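Local coordinates for nucleoside-diphosphate-sugar pyrophosphorylase (PDB 4EVW), which probably transfers a nucleotidyl group from a nucleoside triphosphate to a sugar phosphate, making a nucleotide-activated sugar and releasing pyrophosphate, at residues P5-S10 with A88-L93; P21-E26 with Y57-F62; F51-V56 with I77-T82; S108-N113 with L174-R179; D115-N120 with I230-P235. The protein carries 1 engineered substitution. All blocks are in the same frame, centred on the assembly; numbering follows the deposited sequence. Where two conformers were deposited one is given.

Contact 1: residues P5-S10 with A88-L93; sequences PMAGMS and AETVTL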
# COMPACT_ATOMS: atom_id res chain seq x y z
N PRO A 5 -2.48 2.40 4.49
CA PRO A 5 -3.85 2.86 4.37
C PRO A 5 -4.79 1.72 4.75
O PRO A 5 -4.71 0.69 4.18
CB PRO A 5 -3.96 3.23 2.92
CG PRO A 5 -2.91 2.46 2.24
CD PRO A 5 -1.88 2.08 3.19
N MSE A 6 -5.63 1.90 5.73
CA MSE A 6 -6.51 0.84 6.13
C MSE A 6 -7.83 1.40 6.59
O MSE A 6 -8.32 1.01 7.57
CB MSE A 6 -5.90 -0.03 7.22
CG MSE A 6 -5.06 0.71 8.22
SE MSE A 6 -4.27 -0.36 9.68
CE MSE A 6 -5.81 -1.19 10.40
N ALA A 7 -8.38 2.31 5.81
CA ALA A 7 -9.58 3.00 6.14
C ALA A 7 -10.75 2.44 5.36
O ALA A 7 -11.84 2.86 5.55
CB ALA A 7 -9.44 4.43 5.86
N GLY A 8 -10.50 1.51 4.50
CA GLY A 8 -11.56 0.91 3.70
C GLY A 8 -12.61 0.17 4.50
O GLY A 8 -12.78 0.39 5.70
N MSE A 9 -13.34 -0.71 3.82
CA MSE A 9 -14.39 -1.48 4.45
C MSE A 9 -14.24 -2.94 4.05
O MSE A 9 -13.90 -3.25 2.91
CB MSE A 9 -15.75 -0.92 4.00
CG MSE A 9 -16.96 -1.55 4.67
SE MSE A 9 -18.56 -0.52 4.33
CE MSE A 9 -18.46 0.69 5.84
N SER A 10 -14.50 -3.84 5.00
CA SER A 10 -14.38 -5.28 4.78
C SER A 10 -15.69 -5.90 4.27
O SER A 10 -16.13 -6.92 4.78
CB SER A 10 -13.98 -5.95 6.09
OG SER A 10 -12.95 -5.22 6.74
N ALA A 88 -5.36 5.80 -2.63
CA ALA A 88 -4.61 7.01 -2.94
C ALA A 88 -5.15 8.19 -2.15
O ALA A 88 -4.38 9.02 -1.66
CB ALA A 88 -4.66 7.30 -4.44
N GLU A 89 -6.47 8.28 -2.01
CA GLU A 89 -7.03 9.39 -1.25
C GLU A 89 -6.74 9.17 0.24
O GLU A 89 -6.44 10.11 0.96
CB GLU A 89 -8.55 9.53 -1.47
CG GLU A 89 -9.13 10.70 -0.69
CD GLU A 89 -10.60 10.98 -0.99
OE1 GLU A 89 -11.36 10.03 -1.24
OE2 GLU A 89 -10.98 12.17 -0.95
N THR A 90 -6.85 7.93 0.69
CA THR A 90 -6.58 7.61 2.09
C THR A 90 -5.18 8.08 2.46
O THR A 90 -4.98 8.74 3.49
CB THR A 90 -6.70 6.10 2.34
OG1 THR A 90 -8.04 5.68 2.02
CG2 THR A 90 -6.40 5.77 3.80
N VAL A 91 -4.20 7.75 1.62
CA VAL A 91 -2.82 8.15 1.87
C VAL A 91 -2.69 9.68 1.93
O VAL A 91 -2.09 10.22 2.85
CB VAL A 91 -1.89 7.59 0.79
CG1 VAL A 91 -0.52 8.25 0.88
CG2 VAL A 91 -1.76 6.06 0.97
N THR A 92 -3.27 10.37 0.95
CA THR A 92 -3.20 11.83 0.94
C THR A 92 -3.83 12.45 2.19
O THR A 92 -3.25 13.34 2.81
CB THR A 92 -3.88 12.41 -0.33
OG1 THR A 92 -3.15 12.00 -1.49
CG2 THR A 92 -3.93 13.94 -0.27
N LEU A 93 -5.01 11.97 2.58
CA LEU A 93 -5.68 12.50 3.77
C LEU A 93 -4.89 12.15 5.03
O LEU A 93 -4.86 12.93 5.99
CB LEU A 93 -7.11 11.97 3.86
CG LEU A 93 -8.06 12.48 2.77
CD1 LEU A 93 -9.45 11.90 2.98
CD2 LEU A 93 -8.10 14.01 2.81
O HOH W 1 -7.82 2.63 2.50
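Thr90, the helix residue facing Pro5 and Ala7, has its OG1 held by hydrogen bonds to Thr84 OG1, Gly86 O and an ordered water, the last 3.1 Å from Thr90 OG1. That water also accepts a weak bond from the Ala7 N-H, 3.4 Å from Ala7 N, and so carries the link on to the loop. The rotamer divides the threonine's work. OG1 lies anti to the carbonyl carbon (chi1 -61°), which puts CG2 anti to the backbone N and against the loop. The methyl touches Pro5 CB at 3.6 Å and Ala7 CB at 3.9 Å, so one branch is polar and the other makes the apolar contact with both loop side chains. Residues 5-10 leave the end of strand 2-5 and run toward helix 11-15, a course consistent with the glycine-containing N-terminal signature loop of sugar nucleotidyltransferases; helix 87-100 packs across its start. One residue further along that helix, Val91 lies side by side with Pro5, pointing the same way, with Val91 CG2 4.0 Å from Pro5 CG. Both also touch Val111 of strand 109-111, which extends the apolar patch. Within the helix, Ala88 O accepts from Thr92 N and, at 3.2 Å, from Thr92 OG1; the two donors approach from opposite faces of the carbonyl plane, and Tyr183 OH bonds to the same oxygen.

Contact 2: residues P21-E26 with Y57-F62; sequences PKYMLE and YDTAVF
The 3-10 turn 22-24 faces the start of helix 59-70 across a gap spanned by side chains, with CA atoms 7.5 Å apart for Pro21 and Tyr57 and 8.4 Å apart for Met24 and Phe62. Pro21 CD sits over one face of the Tyr57 ring, 3.6 Å from its centroid and 16° off the normal, as a CH-pi contact. Met24, present as selenomethionine, runs over the Phe62 ring in the opposite sense to that side chain: its CG stands above the ring centre, 3.9 Å from the centroid, and its extended chain carries CE on to Phe62 CB at 3.7 Å. The selenium is oblique to the ring at 4.7 Å from the centroid. Tyr23 crosses Thr59 at about a right angle, Tyr23 OH lying 2.7 Å from Thr59 OG1, at the edge of the tyrosine ring and in plane; Thr59 OG1 hydrogen-bonds to Val56 O. Pairing of Met24 with Phe62 is a Met-aromatic contact, and the Pro-Lys pair opening this turn is consistent with the end of the nucleotidyltransferase signature sequence.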
# COMPACT_ATOMS: atom_id res chain seq x y z
N PRO A 21 -13.70 -6.19 11.49
CA PRO A 21 -13.03 -5.80 10.25
C PRO A 21 -11.91 -6.82 9.99
O PRO A 21 -11.32 -7.36 10.92
CB PRO A 21 -12.52 -4.39 10.54
CG PRO A 21 -12.57 -4.27 12.04
CD PRO A 21 -13.78 -5.06 12.43
N LYS A 22 -11.65 -7.09 8.72
CA LYS A 22 -10.66 -8.08 8.32
C LYS A 22 -9.30 -8.03 9.01
O LYS A 22 -8.75 -9.07 9.36
CB LYS A 22 -10.50 -8.03 6.80
CG LYS A 22 -9.09 -8.10 6.26
CD LYS A 22 -9.08 -7.82 4.76
CE LYS A 22 -9.79 -6.50 4.44
NZ LYS A 22 -9.12 -5.33 5.08
N TYR A 23 -8.76 -6.83 9.25
CA TYR A 23 -7.46 -6.75 9.89
C TYR A 23 -7.44 -7.22 11.35
O TYR A 23 -6.36 -7.42 11.93
CB TYR A 23 -6.88 -5.33 9.77
CG TYR A 23 -7.84 -4.21 10.07
CD1 TYR A 23 -8.44 -3.49 9.04
CD2 TYR A 23 -8.16 -3.87 11.38
CE1 TYR A 23 -9.33 -2.45 9.31
CE2 TYR A 23 -9.05 -2.84 11.67
CZ TYR A 23 -9.63 -2.13 10.62
OH TYR A 23 -10.52 -1.11 10.90
N MSE A 24 -8.62 -7.41 11.94
CA MSE A 24 -8.70 -7.89 13.32
C MSE A 24 -8.92 -9.39 13.38
O MSE A 24 -8.92 -9.98 14.47
CB MSE A 24 -9.84 -7.19 14.08
CG MSE A 24 -9.60 -5.71 14.32
SE MSE A 24 -10.96 -4.92 15.47
CE MSE A 24 -10.38 -3.08 15.41
N LEU A 25 -9.11 -10.02 12.23
CA LEU A 25 -9.31 -11.47 12.20
C LEU A 25 -8.00 -12.13 12.61
O LEU A 25 -6.92 -11.57 12.40
CB LEU A 25 -9.75 -11.93 10.80
CG LEU A 25 -11.10 -11.33 10.38
CD1 LEU A 25 -11.54 -11.93 9.06
CD2 LEU A 25 -12.14 -11.61 11.47
N GLU A 26 -8.10 -13.31 13.21
CA GLU A 26 -6.91 -14.02 13.68
C GLU A 26 -6.55 -15.24 12.86
O GLU A 26 -7.40 -15.87 12.24
CB GLU A 26 -7.10 -14.41 15.15
CG GLU A 26 -7.28 -13.22 16.09
CD GLU A 26 -7.56 -13.62 17.54
OE1 GLU A 26 -6.78 -14.43 18.09
OE2 GLU A 26 -8.55 -13.13 18.12
N TYR A 57 -15.03 0.55 14.76
CA TYR A 57 -14.56 -0.61 15.51
C TYR A 57 -13.42 -0.37 16.48
O TYR A 57 -12.67 -1.29 16.79
CB TYR A 57 -14.14 -1.72 14.55
CG TYR A 57 -15.26 -2.18 13.67
CD1 TYR A 57 -16.22 -3.08 14.15
CD2 TYR A 57 -15.39 -1.71 12.37
CE1 TYR A 57 -17.28 -3.49 13.34
CE2 TYR A 57 -16.43 -2.11 11.56
CZ TYR A 57 -17.37 -3.01 12.05
OH TYR A 57 -18.41 -3.42 11.25
N ASP A 58 -13.28 0.86 16.95
CA ASP A 58 -12.22 1.21 17.88
C ASP A 58 -10.86 0.82 17.32
O ASP A 58 -9.96 0.38 18.04
CB ASP A 58 -12.49 0.51 19.22
CG ASP A 58 -13.82 0.93 19.84
OD1 ASP A 58 -14.00 2.15 20.08
OD2 ASP A 58 -14.69 0.06 20.06
N THR A 59 -10.71 1.03 16.02
CA THR A 59 -9.48 0.69 15.31
C THR A 59 -8.23 1.46 15.75
O THR A 59 -7.15 0.88 15.84
CB THR A 59 -9.67 0.85 13.79
OG1 THR A 59 -10.72 -0.03 13.35
CG2 THR A 59 -8.40 0.48 13.04
N ALA A 60 -8.37 2.76 16.03
CA ALA A 60 -7.21 3.53 16.46
C ALA A 60 -6.58 2.91 17.71
O ALA A 60 -5.36 2.78 17.81
CB ALA A 60 -7.61 4.98 16.74
N VAL A 61 -7.43 2.52 18.66
CA VAL A 61 -6.94 1.89 19.89
C VAL A 61 -6.29 0.54 19.58
O VAL A 61 -5.22 0.23 20.10
CB VAL A 61 -8.10 1.70 20.90
CG1 VAL A 61 -7.66 0.78 22.04
CG2 VAL A 61 -8.53 3.06 21.46
N PHE A 62 -6.94 -0.25 18.72
CA PHE A 62 -6.41 -1.56 18.33
C PHE A 62 -5.01 -1.42 17.72
O PHE A 62 -4.07 -2.12 18.11
CB PHE A 62 -7.36 -2.22 17.32
CG PHE A 62 -6.79 -3.43 16.63
CD1 PHE A 62 -6.89 -4.70 17.21
CD2 PHE A 62 -6.17 -3.31 15.39
CE1 PHE A 62 -6.38 -5.83 16.55
CE2 PHE A 62 -5.66 -4.43 14.73
CZ PHE A 62 -5.77 -5.69 15.30

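Contact 3: residues F51-V56 with I77-T82; sequences FIVRNV and IAELHT
Backbone bonds join Phe51-Asn55 to Ile77-Leu80 in parallel. Phe51 O accepts from Ala78 N at 2.9 Å, Ala78 O from Val53 N, Val53 O from Leu80 N at 2.7 Å, and Leu80 O from Asn55 N. The bond from Leu80 N is nearly straight (177° at the hydrogen), whereas that from Asn55 N is bent to 137° where the strand gives way to an inverse gamma turn. The same carbonyls also take CA-H...O contacts, as Phe51 O from Ile77 CA at 3.3 Å.

Apolar contacts divide by face. Ile52 CG2 meets Leu80 CD1 at 3.7 Å on the side covered by helix 87-100; on the other, under helix 59-70, Val53 CG2 meets Ile77 CG2 at 4.1 Å. That helix joins the two strands in a beta-alpha-beta unit.

Polar groups gather at the C-terminal ends of the strands. A water donates to Arg54 O (2.7 Å) and to Glu79 OE1 (2.6 Å). Asn55 ND2 reaches the in-plane edge of the His81 ring, but at too poor an angle for a bond. Arg54 NE is a buried donor without a partner in the model. Main-chain bonds thus set the register, side chains add apolar cover, and water links the polar end.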
# COMPACT_ATOMS: atom_id res chain seq x y z
N PHE A 51 -0.17 4.74 10.28
CA PHE A 51 -1.34 3.90 10.09
C PHE A 51 -2.52 4.83 9.87
O PHE A 51 -2.79 5.70 10.70
CB PHE A 51 -1.56 3.04 11.34
CG PHE A 51 -0.41 2.11 11.65
CD1 PHE A 51 -0.21 0.95 10.90
CD2 PHE A 51 0.49 2.41 12.66
CE1 PHE A 51 0.87 0.10 11.16
CE2 PHE A 51 1.57 1.57 12.94
CZ PHE A 51 1.76 0.42 12.18
N ILE A 52 -3.20 4.67 8.74
CA ILE A 52 -4.34 5.53 8.43
C ILE A 52 -5.59 4.69 8.56
O ILE A 52 -5.85 3.80 7.76
CB ILE A 52 -4.23 6.10 7.01
CG1 ILE A 52 -2.85 6.73 6.81
CG2 ILE A 52 -5.30 7.17 6.81
CD1 ILE A 52 -2.54 7.12 5.37
N VAL A 53 -6.35 4.98 9.61
CA VAL A 53 -7.53 4.21 9.91
C VAL A 53 -8.79 5.04 9.89
O VAL A 53 -8.77 6.26 9.75
CB VAL A 53 -7.44 3.61 11.32
CG1 VAL A 53 -6.16 2.82 11.47
CG2 VAL A 53 -7.48 4.73 12.35
N ARG A 54 -9.90 4.34 10.07
CA ARG A 54 -11.18 4.99 10.11
C ARG A 54 -11.73 4.95 11.53
O ARG A 54 -11.35 4.09 12.32
CB ARG A 54 -12.13 4.31 9.18
CG ARG A 54 -13.02 5.30 8.59
CD ARG A 54 -13.52 4.82 7.29
NE ARG A 54 -14.93 5.14 7.25
CZ ARG A 54 -15.89 4.24 7.38
NH1 ARG A 54 -15.60 2.96 7.54
NH2 ARG A 54 -17.15 4.64 7.38
N ASN A 55 -12.64 5.87 11.83
CA ASN A 55 -13.23 5.94 13.16
C ASN A 55 -14.30 4.88 13.39
O ASN A 55 -15.41 5.21 13.79
CB ASN A 55 -13.80 7.34 13.40
CG ASN A 55 -14.93 7.68 12.45
OD1 ASN A 55 -15.08 7.07 11.39
ND2 ASN A 55 -15.73 8.67 12.82
N VAL A 56 -13.97 3.62 13.14
CA VAL A 56 -14.90 2.52 13.35
C VAL A 56 -14.22 1.37 14.08
O VAL A 56 -13.00 1.22 14.04
CB VAL A 56 -15.48 1.98 12.02
CG1 VAL A 56 -16.46 2.99 11.43
CG2 VAL A 56 -14.36 1.69 11.04
N ILE A 77 -0.76 7.67 14.01
CA ILE A 77 -2.06 7.17 13.61
C ILE A 77 -2.88 8.35 13.14
O ILE A 77 -3.00 9.35 13.85
CB ILE A 77 -2.77 6.47 14.78
CG1 ILE A 77 -1.99 5.23 15.19
CG2 ILE A 77 -4.20 6.09 14.36
CD1 ILE A 77 -2.58 4.50 16.38
N ALA A 78 -3.40 8.25 11.93
CA ALA A 78 -4.23 9.30 11.37
C ALA A 78 -5.61 8.68 11.28
O ALA A 78 -5.82 7.69 10.58
CB ALA A 78 -3.72 9.69 9.98
N GLU A 79 -6.56 9.24 12.01
CA GLU A 79 -7.91 8.70 12.00
C GLU A 79 -8.82 9.51 11.09
O GLU A 79 -9.00 10.71 11.29
CB GLU A 79 -8.47 8.67 13.42
CG GLU A 79 -9.81 7.99 13.55
CD GLU A 79 -10.35 8.02 14.97
OE1 GLU A 79 -10.61 6.94 15.53
OE2 GLU A 79 -10.51 9.13 15.52
N LEU A 80 -9.37 8.86 10.07
CA LEU A 80 -10.25 9.52 9.12
C LEU A 80 -11.69 9.31 9.56
O LEU A 80 -12.03 8.27 10.12
CB LEU A 80 -10.02 8.94 7.72
CG LEU A 80 -8.56 9.02 7.24
CD1 LEU A 80 -8.48 8.65 5.76
CD2 LEU A 80 -8.03 10.44 7.45
N HIS A 81 -12.55 10.29 9.31
CA HIS A 81 -13.94 10.17 9.75
C HIS A 81 -14.96 9.90 8.65
O HIS A 81 -16.15 9.71 8.93
CB HIS A 81 -14.31 11.42 10.55
CG HIS A 81 -13.47 11.61 11.78
ND1 HIS A 81 -13.71 10.92 12.95
CD2 HIS A 81 -12.37 12.36 11.99
CE1 HIS A 81 -12.79 11.25 13.84
NE2 HIS A 81 -11.96 12.12 13.28
N THR A 82 -14.51 9.89 7.40
CA THR A 82 -15.40 9.59 6.27
C THR A 82 -14.72 8.51 5.44
O THR A 82 -13.51 8.33 5.52
CB THR A 82 -15.64 10.81 5.35
OG1 THR A 82 -14.48 11.04 4.53
CG2 THR A 82 -15.94 12.06 6.15
O HOH W 2 -10.69 4.37 14.96

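Contact 4: residues S108-N113 with L174-R179; sequences SITVFN and LYHFNR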
# COMPACT_ATOMS: atom_id res chain seq x y z
N SER A 108 10.86 9.79 2.22
CA SER A 108 10.22 8.81 1.36
C SER A 108 8.99 8.20 2.01
O SER A 108 8.82 8.27 3.23
CB SER A 108 11.20 7.67 1.06
OG SER A 108 11.45 6.91 2.23
N ILE A 109 8.11 7.65 1.19
CA ILE A 109 6.96 6.95 1.74
C ILE A 109 6.83 5.64 0.98
O ILE A 109 6.98 5.58 -0.24
CB ILE A 109 5.64 7.73 1.68
CG1 ILE A 109 5.30 8.14 0.26
CG2 ILE A 109 5.70 8.94 2.61
CD1 ILE A 109 3.89 8.68 0.16
N THR A 110 6.57 4.59 1.74
CA THR A 110 6.41 3.26 1.20
C THR A 110 5.00 2.84 1.56
O THR A 110 4.71 2.53 2.71
CB THR A 110 7.43 2.31 1.85
OG1 THR A 110 8.75 2.78 1.56
CG2 THR A 110 7.26 0.90 1.34
N VAL A 111 4.12 2.86 0.57
CA VAL A 111 2.73 2.49 0.81
C VAL A 111 2.55 0.99 0.69
O VAL A 111 3.03 0.38 -0.25
CB VAL A 111 1.79 3.19 -0.19
CG1 VAL A 111 0.33 2.86 0.14
CG2 VAL A 111 2.03 4.69 -0.16
N PHE A 112 1.86 0.41 1.66
CA PHE A 112 1.64 -1.02 1.67
C PHE A 112 0.23 -1.27 2.17
O PHE A 112 -0.37 -0.39 2.78
CB PHE A 112 2.65 -1.67 2.61
CG PHE A 112 2.69 -3.16 2.53
CD1 PHE A 112 3.05 -3.80 1.36
CD2 PHE A 112 2.37 -3.92 3.65
CE1 PHE A 112 3.10 -5.19 1.29
CE2 PHE A 112 2.42 -5.31 3.60
CZ PHE A 112 2.79 -5.95 2.42
N ASN A 113 -0.33 -2.44 1.91
CA ASN A 113 -1.68 -2.68 2.39
C ASN A 113 -1.74 -3.83 3.37
O ASN A 113 -0.93 -4.76 3.34
CB ASN A 113 -2.64 -2.88 1.22
CG ASN A 113 -2.37 -4.14 0.46
OD1 ASN A 113 -2.86 -5.21 0.82
ND2 ASN A 113 -1.57 -4.04 -0.59
N LEU A 174 2.89 -2.93 -2.90
CA LEU A 174 3.90 -2.10 -2.24
C LEU A 174 4.34 -1.06 -3.26
O LEU A 174 4.88 -1.40 -4.32
CB LEU A 174 5.10 -2.95 -1.79
CG LEU A 174 6.09 -2.14 -0.94
CD1 LEU A 174 6.61 -2.98 0.21
CD2 LEU A 174 7.22 -1.63 -1.82
N TYR A 175 4.09 0.20 -2.94
CA TYR A 175 4.41 1.33 -3.81
C TYR A 175 5.34 2.28 -3.08
O TYR A 175 4.94 2.89 -2.08
CB TYR A 175 3.14 2.08 -4.19
CG TYR A 175 2.08 1.20 -4.79
CD1 TYR A 175 0.97 0.81 -4.05
CD2 TYR A 175 2.18 0.77 -6.11
CE1 TYR A 175 -0.02 -0.00 -4.61
CE2 TYR A 175 1.20 -0.04 -6.68
CZ TYR A 175 0.11 -0.42 -5.92
OH TYR A 175 -0.86 -1.21 -6.49
N HIS A 176 6.56 2.42 -3.58
CA HIS A 176 7.53 3.29 -2.94
C HIS A 176 7.74 4.59 -3.71
O HIS A 176 7.77 4.59 -4.94
CB HIS A 176 8.87 2.55 -2.82
CG HIS A 176 9.93 3.33 -2.11
ND1 HIS A 176 9.97 3.48 -0.74
CD2 HIS A 176 10.99 4.03 -2.60
CE1 HIS A 176 11.01 4.22 -0.41
NE2 HIS A 176 11.64 4.57 -1.52
N PHE A 177 7.86 5.68 -2.96
CA PHE A 177 8.12 7.01 -3.53
C PHE A 177 9.28 7.59 -2.73
O PHE A 177 9.23 7.64 -1.50
CB PHE A 177 6.90 7.93 -3.39
CG PHE A 177 5.67 7.41 -4.07
CD1 PHE A 177 4.90 6.42 -3.47
CD2 PHE A 177 5.29 7.90 -5.31
CE1 PHE A 177 3.76 5.92 -4.11
CE2 PHE A 177 4.16 7.41 -5.96
CZ PHE A 177 3.39 6.42 -5.35
N ASN A 178 10.32 8.03 -3.43
CA ASN A 178 11.49 8.59 -2.75
C ASN A 178 11.19 9.89 -1.99
O ASN A 178 11.83 10.18 -0.98
CB ASN A 178 12.62 8.83 -3.75
CG ASN A 178 13.93 9.17 -3.07
OD1 ASN A 178 14.37 8.47 -2.16
ND2 ASN A 178 14.57 10.25 -3.52
N ARG A 179 10.21 10.65 -2.47
CA ARG A 179 9.83 11.91 -1.82
C ARG A 179 8.32 12.04 -1.63
O ARG A 179 7.56 11.86 -2.58
CB ARG A 179 10.32 13.11 -2.64
CG ARG A 179 11.84 13.23 -2.71
CD ARG A 179 12.27 14.53 -3.38
NE ARG A 179 13.69 14.79 -3.17
CZ ARG A 179 14.17 15.77 -2.41
NH1 ARG A 179 13.34 16.60 -1.78
NH2 ARG A 179 15.48 15.92 -2.27
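Strands 109-111 and 174-177 pair antiparallel in the central mixed sheet of this alpha/beta fold, with axes 4.6 Å apart and directions 166° apart. The tight part is buried: Ile109 and Phe177 exchange bonds, Phe177 N to Ile109 O and Ile109 N to Phe177 O, both 2.9 Å, and Val111 and Tyr175 form the next hydrogen-bonded pair. On the same face of the sheet as Val111 and Tyr175, Ile109 CG1 meets Phe177 CB at 4.0 Å. At the Phe112 end, Leu174 CD1 lies 3.8 Å from Phe112 CD1, and Leu174 CG touches Thr110 CG2.

Toward the opposite end Ser108 is still closely packed, its CB 3.2 Å from Phe177 O. Looseness begins only beyond it: the CB atoms of Asn178 and Arg179 point away, and Arg179 is solvent-exposed.

In the buried centre, Thr110 and His176 form the non-hydrogen-bonded pair, where side chains do the bonding instead: His176 CG is anti to the backbone N (chi1 -177°), and His176 ND1 meets Thr110 OG1 at 2.7 Å, the hydroxyl near the plane of the imidazole.

Contact 5: residues D115-N120 with I230-P235; sequences DTFRPN and IFCGVP
Phe117 CG stands anti to the carbonyl carbon (chi1 -44°), a second torsion of -32° sets the twist of its ring, and the ring meets Ile230 and Cys232. Its far end touches the cysteine, with Phe117 CZ 3.6 Å from Cys232 CB, while Phe117 CD2 lies 3.8 Å from Ile230 CG2. Cys232 SG is anti to its backbone N (chi1 -158°), which gives it an oblique position beside the ring, 5.2 Å from the Phe117 centroid, a sulfur-aromatic contact. Phe117 is further enclosed by His35 and Phe241.

These residues belong to a small two-stranded antiparallel sheet, 116-117 against 230-231, set apart from the main sheet and packed on helix 32-37 and the C-terminal helix 235-243. Phe117 and Ile230 form a hydrogen-bonded pair, Phe117 N to Ile230 O at 2.9 Å and Ile230 N back to Phe117 O; Thr116 and Phe231 form the non-hydrogen-bonded one. Beyond the strand, Asp115 O accepts from Cys232 N at 2.8 Å, which carries the pairing one step further.

On the other face, Thr116 lies side by side with Phe231, its OG1 at the edge of the ring 4.0 Å from Phe231 CD1; the hydroxyl's hydrogen bond is to Asn113 OD1. Asp115 CB rests 3.7 Å from Gly233 CA, and Asp115 OD1 forms a long, weak ion pair with Lys22 NZ.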
# COMPACT_ATOMS: atom_id res chain seq x y z
N ASP A 115 -3.70 -6.21 3.49
CA ASP A 115 -4.18 -7.46 2.89
C ASP A 115 -3.03 -8.31 2.36
O ASP A 115 -3.25 -9.40 1.83
CB ASP A 115 -5.08 -7.19 1.68
CG ASP A 115 -6.25 -6.30 1.99
OD1 ASP A 115 -6.90 -6.51 3.04
OD2 ASP A 115 -6.53 -5.40 1.18
N THR A 116 -1.81 -7.81 2.50
CA THR A 116 -0.65 -8.50 1.96
C THR A 116 0.43 -8.78 2.99
O THR A 116 0.65 -7.97 3.89
CB THR A 116 -0.03 -7.64 0.84
OG1 THR A 116 -1.06 -7.23 -0.06
CG2 THR A 116 1.02 -8.42 0.07
N PHE A 117 1.08 -9.94 2.87
CA PHE A 117 2.19 -10.27 3.77
C PHE A 117 3.42 -10.46 2.91
O PHE A 117 3.40 -11.16 1.89
CB PHE A 117 1.97 -11.56 4.56
CG PHE A 117 0.61 -11.70 5.14
CD1 PHE A 117 -0.12 -10.58 5.55
CD2 PHE A 117 0.03 -12.96 5.27
CE1 PHE A 117 -1.40 -10.72 6.07
CE2 PHE A 117 -1.24 -13.11 5.80
CZ PHE A 117 -1.96 -11.99 6.20
N ARG A 118 4.50 -9.82 3.33
CA ARG A 118 5.78 -9.89 2.63
C ARG A 118 6.81 -10.25 3.69
O ARG A 118 7.54 -9.38 4.18
CB ARG A 118 6.10 -8.53 2.01
CG ARG A 118 5.33 -8.27 0.73
CD ARG A 118 6.00 -8.96 -0.46
NE ARG A 118 7.28 -8.34 -0.77
CZ ARG A 118 8.47 -8.84 -0.44
NH1 ARG A 118 8.55 -10.00 0.21
NH2 ARG A 118 9.57 -8.18 -0.74
N PRO A 119 6.89 -11.54 4.05
CA PRO A 119 7.85 -11.95 5.08
C PRO A 119 9.30 -11.49 4.84
O PRO A 119 9.80 -11.55 3.72
CB PRO A 119 7.75 -13.47 5.07
CG PRO A 119 6.42 -13.76 4.47
CD PRO A 119 6.27 -12.71 3.41
N ASN A 120 9.95 -11.05 5.91
CA ASN A 120 11.35 -10.64 5.85
C ASN A 120 11.66 -9.57 4.81
O ASN A 120 12.68 -9.62 4.13
CB ASN A 120 12.23 -11.87 5.59
CG ASN A 120 11.90 -13.03 6.52
OD1 ASN A 120 11.73 -12.85 7.72
ND2 ASN A 120 11.81 -14.24 5.96
N ILE A 230 2.22 -13.20 0.17
CA ILE A 230 1.02 -13.95 0.51
C ILE A 230 -0.13 -12.97 0.52
O ILE A 230 -0.08 -11.95 1.21
CB ILE A 230 1.13 -14.61 1.90
CG1 ILE A 230 2.26 -15.64 1.89
CG2 ILE A 230 -0.21 -15.27 2.28
CD1 ILE A 230 2.79 -15.97 3.27
N PHE A 231 -1.17 -13.25 -0.26
CA PHE A 231 -2.33 -12.37 -0.32
C PHE A 231 -3.43 -12.93 0.57
O PHE A 231 -3.71 -14.13 0.55
CB PHE A 231 -2.82 -12.24 -1.75
CG PHE A 231 -1.81 -11.62 -2.68
CD1 PHE A 231 -1.48 -10.28 -2.57
CD2 PHE A 231 -1.19 -12.39 -3.66
CE1 PHE A 231 -0.53 -9.71 -3.42
CE2 PHE A 231 -0.25 -11.83 -4.52
CZ PHE A 231 0.08 -10.49 -4.40
N CYS A 232 -4.05 -12.05 1.34
CA CYS A 232 -5.10 -12.44 2.26
C CYS A 232 -6.14 -11.32 2.25
O CYS A 232 -6.52 -10.80 3.30
CB CYS A 232 -4.50 -12.60 3.66
SG CYS A 232 -5.44 -13.65 4.77
N GLY A 233 -6.59 -10.96 1.05
CA GLY A 233 -7.54 -9.86 0.91
C GLY A 233 -9.00 -10.20 0.65
O GLY A 233 -9.84 -9.30 0.67
N VAL A 234 -9.30 -11.46 0.38
CA VAL A 234 -10.68 -11.89 0.16
C VAL A 234 -10.91 -13.10 1.07
O VAL A 234 -9.96 -13.78 1.45
CB VAL A 234 -10.95 -12.26 -1.32
CG1 VAL A 234 -10.72 -11.03 -2.21
CG2 VAL A 234 -10.07 -13.41 -1.77
N PRO A 235 -12.17 -13.37 1.45
CA PRO A 235 -12.49 -14.50 2.33
C PRO A 235 -11.83 -15.84 1.97
O PRO A 235 -11.30 -16.51 2.85
CB PRO A 235 -14.01 -14.57 2.25
CG PRO A 235 -14.39 -13.13 2.10
CD PRO A 235 -13.39 -12.62 1.08

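From the N terminus, contact 1 closes a chain loop from the end of strand 2-5 to helix 87-100, with contacts 2 and 3 nested inside. Those two cross: segments 21-26, 51-56, 57-62 and 77-82 alternate along the chain, and helix 59-70 lies between strands 49-54 and 75-80. Contact 1 touches both, with Met6 N 2.8 Å from Ile52 O and Ser10 OG 3.0 Å from Lys22 N. After contact 1 has closed, contacts 4 and 5 open in turn and cross each other, pairing strand 109-111 with 174-177 in the central sheet and strand 116-117 with 230-231 near the C-terminal helix. Contacts 3 and 4 reach the same sheet, their centres about 19 Å apart.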